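Local coordinates for uncharacterized protein (Vanderwaltozyma polyspora, PDB 5THE) that probably binds guide RNA and selects RNA targets for cleavage, being the C-terminal lobe, with the Piwi domain, of a budding yeast Argonaute, at residues N392-K404 with V413-V425. Residues are numbered along the deposited sequence; the frame is centred on the assembly and turned at random.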
loop_
_atom_site.group_PDB
_atom_site.type_symbol
_atom_site.label_atom_id
_atom_site.label_comp_id
_atom_site.label_asym_id
_atom_site.label_seq_id
_atom_site.Cartn_x
_atom_site.Cartn_y
_atom_site.Cartn_z
ATOM N N ASN A 392 -13.904 2.425 12.600
ATOM C CA ASN A 392 -15.090 1.965 13.300
ATOM C C ASN A 392 -15.022 2.516 14.714
ATOM O O ASN A 392 -14.030 3.133 15.109
ATOM C CB ASN A 392 -15.194 0.438 13.263
ATOM C CG ASN A 392 -13.911 -0.238 13.675
ATOM O OD1 ASN A 392 -13.515 -0.166 14.838
ATOM N ND2 ASN A 392 -13.244 -0.893 12.722
ATOM N N GLN A 393 -16.091 2.297 15.477
ATOM C CA GLN A 393 -16.193 2.891 16.804
ATOM C C GLN A 393 -15.607 2.017 17.900
ATOM O O GLN A 393 -15.457 2.487 19.029
ATOM C CB GLN A 393 -17.657 3.197 17.136
ATOM C CG GLN A 393 -18.222 4.425 16.429
ATOM C CD GLN A 393 -17.180 5.531 16.200
ATOM O OE1 GLN A 393 -16.560 5.603 15.149
ATOM N NE2 GLN A 393 -16.987 6.382 17.190
ATOM N N VAL A 394 -15.285 0.762 17.602
ATOM C CA VAL A 394 -14.777 -0.153 18.612
ATOM C C VAL A 394 -13.392 0.293 19.056
ATOM O O VAL A 394 -12.533 0.616 18.226
ATOM C CB VAL A 394 -14.737 -1.580 18.051
ATOM C CG1 VAL A 394 -14.230 -2.533 19.091
ATOM C CG2 VAL A 394 -16.120 -1.980 17.555
ATOM N N ARG A 395 -13.168 0.309 20.368
ATOM C CA ARG A 395 -11.840 0.529 20.921
ATOM C C ARG A 395 -11.528 -0.585 21.906
ATOM O O ARG A 395 -12.426 -1.084 22.592
ATOM C CB ARG A 395 -11.735 1.891 21.615
ATOM C CG ARG A 395 -11.944 3.072 20.695
ATOM C CD ARG A 395 -10.858 3.150 19.634
ATOM N NE ARG A 395 -11.005 4.341 18.802
ATOM C CZ ARG A 395 -11.761 4.418 17.707
ATOM N NH1 ARG A 395 -12.456 3.368 17.278
ATOM N NH2 ARG A 395 -11.812 5.553 17.030
ATOM N N PHE A 396 -10.253 -0.983 21.944
ATOM C CA PHE A 396 -9.738 -2.032 22.821
ATOM C C PHE A 396 -8.847 -1.379 23.863
ATOM O O PHE A 396 -7.894 -0.674 23.514
ATOM C CB PHE A 396 -8.927 -3.061 22.035
ATOM C CG PHE A 396 -9.716 -3.834 20.999
ATOM C CD1 PHE A 396 -11.100 -3.924 21.076
ATOM C CD2 PHE A 396 -9.054 -4.510 19.970
ATOM C CE1 PHE A 396 -11.819 -4.643 20.141
ATOM C CE2 PHE A 396 -9.756 -5.246 19.044
ATOM C CZ PHE A 396 -11.147 -5.309 19.118
ATOM N N ILE A 397 -9.140 -1.616 25.134
ATOM C CA ILE A 397 -8.382 -1.044 26.237
ATOM C C ILE A 397 -7.739 -2.198 26.991
ATOM O O ILE A 397 -8.428 -3.162 27.329
ATOM C CB ILE A 397 -9.248 -0.195 27.187
ATOM C CG1 ILE A 397 -9.988 0.902 26.417
ATOM C CG2 ILE A 397 -8.412 0.402 28.311
ATOM C CD1 ILE A 397 -9.105 1.707 25.482
ATOM N N PRO A 398 -6.443 -2.148 27.270
ATOM C CA PRO A 398 -5.807 -3.259 27.973
ATOM C C PRO A 398 -6.184 -3.259 29.442
ATOM O O PRO A 398 -6.421 -2.218 30.051
ATOM C CB PRO A 398 -4.311 -2.996 27.772
ATOM C CG PRO A 398 -4.213 -1.535 27.594
ATOM C CD PRO A 398 -5.476 -1.107 26.876
ATOM N N ILE A 399 -6.239 -4.459 30.006
ATOM C CA ILE A 399 -6.589 -4.645 31.402
ATOM C C ILE A 399 -5.379 -5.020 32.251
ATOM O O ILE A 399 -5.341 -4.690 33.441
ATOM C CB ILE A 399 -7.689 -5.722 31.510
ATOM C CG1 ILE A 399 -8.997 -5.218 30.924
ATOM C CG2 ILE A 399 -7.921 -6.158 32.945
ATOM C CD1 ILE A 399 -10.062 -6.311 30.937
ATOM N N GLN A 400 -4.395 -5.698 31.682
ATOM C CA GLN A 400 -3.255 -6.210 32.425
ATOM C C GLN A 400 -1.995 -5.735 31.738
ATOM O O GLN A 400 -2.011 -5.363 30.562
ATOM C CB GLN A 400 -3.247 -7.735 32.468
ATOM C CG GLN A 400 -4.547 -8.312 32.897
ATOM C CD GLN A 400 -4.651 -9.780 32.623
ATOM O OE1 GLN A 400 -5.757 -10.295 32.490
ATOM N NE2 GLN A 400 -3.502 -10.480 32.549
ATOM N N GLU A 401 -0.898 -5.763 32.481
ATOM C CA GLU A 401 0.392 -5.502 31.863
ATOM C C GLU A 401 0.989 -6.769 31.269
ATOM O O GLU A 401 1.497 -6.733 30.142
ATOM C CB GLU A 401 1.345 -4.869 32.879
ATOM C CG GLU A 401 0.978 -3.422 33.220
ATOM C CD GLU A 401 1.953 -2.769 34.191
ATOM O OE1 GLU A 401 2.738 -3.500 34.829
ATOM O OE2 GLU A 401 1.930 -1.524 34.321
ATOM N N ASN A 402 0.885 -7.892 31.987
ATOM C CA ASN A 402 1.373 -9.195 31.561
ATOM C C ASN A 402 0.239 -10.205 31.571
ATOM O O ASN A 402 -0.752 -10.052 32.289
ATOM C CB ASN A 402 2.498 -9.750 32.473
ATOM C CG ASN A 402 3.747 -8.892 32.454
ATOM O OD1 ASN A 402 4.430 -8.786 31.436
ATOM N ND2 ASN A 402 4.047 -8.260 33.590
ATOM N N ALA A 403 0.401 -11.239 30.747
ATOM C CA ALA A 403 -0.403 -12.447 30.828
ATOM C C ALA A 403 0.510 -13.606 30.458
ATOM O O ALA A 403 1.614 -13.403 29.945
ATOM C CB ALA A 403 -1.624 -12.382 29.907
ATOM N N LYS A 404 0.043 -14.829 30.711
ATOM C CA LYS A 404 0.820 -16.008 30.340
ATOM C C LYS A 404 0.641 -16.309 28.862
ATOM O O LYS A 404 -0.493 -16.439 28.381
ATOM C CB LYS A 404 0.429 -17.226 31.175
ATOM C CG LYS A 404 0.885 -17.100 32.623
ATOM C CD LYS A 404 0.720 -18.403 33.404
ATOM C CE LYS A 404 1.444 -18.308 34.737
ATOM N NZ LYS A 404 2.881 -17.939 34.553
ATOM N N VAL A 413 1.394 -7.814 27.431
ATOM C CA VAL A 413 0.214 -7.871 26.588
ATOM C C VAL A 413 -0.332 -6.483 26.286
ATOM O O VAL A 413 -1.442 -6.354 25.767
ATOM C CB VAL A 413 -0.876 -8.768 27.215
ATOM C CG1 VAL A 413 -0.380 -10.201 27.284
ATOM C CG2 VAL A 413 -1.281 -8.255 28.634
ATOM N N GLN A 414 0.416 -5.437 26.597
ATOM C CA GLN A 414 0.054 -4.102 26.141
ATOM C C GLN A 414 1.321 -3.345 25.787
ATOM O O GLN A 414 2.413 -3.682 26.248
ATOM C CB GLN A 414 -0.745 -3.329 27.194
ATOM C CG GLN A 414 -0.074 -3.241 28.549
ATOM C CD GLN A 414 -0.763 -2.232 29.457
ATOM O OE1 GLN A 414 -0.571 -1.029 29.306
ATOM N NE2 GLN A 414 -1.585 -2.719 30.385
ATOM N N SER A 415 1.159 -2.306 24.960
ATOM C CA SER A 415 2.277 -1.482 24.514
ATOM C C SER A 415 1.787 -0.067 24.254
ATOM O O SER A 415 0.754 0.130 23.594
ATOM C CB SER A 415 2.916 -2.049 23.244
ATOM O OG SER A 415 4.052 -1.282 22.885
ATOM N N MET A 416 2.542 0.912 24.756
ATOM C CA MET A 416 2.203 2.319 24.555
ATOM C C MET A 416 0.773 2.619 24.993
ATOM O O MET A 416 0.036 3.337 24.322
ATOM C CB MET A 416 2.426 2.724 23.098
ATOM C CG MET A 416 3.858 2.529 22.654
ATOM S SD MET A 416 4.001 2.648 20.871
ATOM C CE MET A 416 3.921 4.401 20.628
ATOM N N GLY A 417 0.373 2.043 26.119
ATOM C CA GLY A 417 -0.938 2.295 26.668
ATOM C C GLY A 417 -2.069 1.649 25.911
ATOM O O GLY A 417 -3.233 1.923 26.212
ATOM N N ASN A 418 -1.765 0.801 24.938
ATOM C CA ASN A 418 -2.771 0.204 24.079
ATOM C C ASN A 418 -2.636 -1.307 24.110
ATOM O O ASN A 418 -1.670 -1.851 24.650
ATOM C CB ASN A 418 -2.649 0.747 22.652
ATOM C CG ASN A 418 -3.286 2.122 22.518
ATOM O OD1 ASN A 418 -4.453 2.244 22.152
ATOM N ND2 ASN A 418 -2.534 3.158 22.857
ATOM N N VAL A 419 -3.633 -1.995 23.555
ATOM C CA VAL A 419 -3.519 -3.441 23.526
ATOM C C VAL A 419 -2.329 -3.798 22.641
ATOM O O VAL A 419 -1.879 -3.011 21.794
ATOM C CB VAL A 419 -4.808 -4.136 23.046
ATOM C CG1 VAL A 419 -5.929 -3.917 24.060
ATOM C CG2 VAL A 419 -5.243 -3.608 21.665
ATOM N N MET A 420 -1.796 -4.983 22.875
ATOM C CA MET A 420 -0.630 -5.441 22.135
ATOM C C MET A 420 -0.954 -5.523 20.644
ATOM O O MET A 420 -2.052 -5.936 20.267
ATOM C CB MET A 420 -0.196 -6.818 22.655
ATOM C CG MET A 420 1.240 -7.217 22.285
ATOM S SD MET A 420 2.420 -6.224 23.231
ATOM C CE MET A 420 3.960 -6.813 22.555
ATOM N N PRO A 421 -0.033 -5.131 19.765
ATOM C CA PRO A 421 -0.209 -5.654 18.402
ATOM C C PRO A 421 0.130 -7.158 18.346
ATOM O O PRO A 421 0.899 -7.589 19.173
ATOM C CB PRO A 421 0.779 -4.818 17.574
ATOM C CG PRO A 421 1.708 -4.178 18.542
ATOM C CD PRO A 421 1.049 -4.135 19.884
ATOM N N GLY A 422 -0.478 -8.000 17.523
ATOM C CA GLY A 422 -1.796 -7.881 17.005
ATOM C C GLY A 422 -2.768 -8.713 17.832
ATOM O O GLY A 422 -2.949 -9.939 17.710
ATOM N N THR A 423 -3.401 -7.973 18.713
ATOM C CA THR A 423 -4.563 -8.434 19.431
ATOM C C THR A 423 -5.674 -8.781 18.447
ATOM O O THR A 423 -6.051 -7.962 17.606
ATOM C CB THR A 423 -5.005 -7.320 20.383
ATOM O OG1 THR A 423 -4.013 -7.157 21.404
ATOM C CG2 THR A 423 -6.365 -7.628 21.002
ATOM N N VAL A 424 -6.193 -9.999 18.557
ATOM C CA VAL A 424 -7.340 -10.452 17.783
ATOM C C VAL A 424 -8.517 -10.600 18.727
ATOM O O VAL A 424 -8.377 -11.143 19.832
ATOM C CB VAL A 424 -7.077 -11.799 17.078
ATOM C CG1 VAL A 424 -8.255 -12.142 16.139
ATOM C CG2 VAL A 424 -5.785 -11.747 16.311
ATOM N N VAL A 425 -9.681 -10.158 18.277
ATOM C CA VAL A 425 -10.939 -10.408 18.957
ATOM C C VAL A 425 -11.875 -10.983 17.902
ATOM O O VAL A 425 -12.198 -10.304 16.921
ATOM C CB VAL A 425 -11.521 -9.135 19.591
ATOM C CG1 VAL A 425 -12.917 -9.397 20.160
ATOM C CG2 VAL A 425 -10.600 -8.625 20.698
HETATM O O HOH W 1 -5.667 -0.258 22.310
#
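Gln414 reaches across to the backbone of Gln400, its NE2 lying 2.7 Å from Gln400 O. The N-H points almost straight at the oxygen (176°), which lies within the plane of the Gln414 amide, yet NE2 stands above the Gln400 carbonyl plane, 61° out of it, and so is not aimed along a lone pair. CG of Gln414 sits between backbone N and carbonyl carbon, and the chain then runs extended, which carries the amide over to Gln400. On the way its CB packs against Pro398 CB at 3.6 Å, and the amide, while bonded to Gln400 O, also lies beside the proline ring. Replacing Gln414 by alanine is likely to leave Gln400 O without this N-H donor and Pro398 without the flanking amide, although the CB contact would remain.

One residue earlier, Val413 N donates to Glu401 O (2.9 Å), just before strand 402-404, the outer neighbour of 410-415 in a three-stranded antiparallel sheet completed by 418-419. The two methyls of Val413 divide the work: CG1 meets Ala403 CB at 3.6 Å, while CG2 lies against the carbonyl oxygens of Gln400 and Glu401.

At the other end Phe396 is covered over one face by Val425 CG2. This methyl lies 4.1 Å from the ring centroid and 27° off the normal, a CH-pi contact, whereas Val419 CG2 approaches the ring edge. A water accepts from Val419 N and lies within hydrogen-bonding distance of Phe396 O and Asn418 OD1, the latter also bonded by Gly449 N.

The chemistry is thus divided: polar bonds to backbone oxygens join the chain to the hairpin, and the apolar packing of Phe396 lies next to Arg395, whose NH2 forms a salt bridge with a phosphate of the bound RNA.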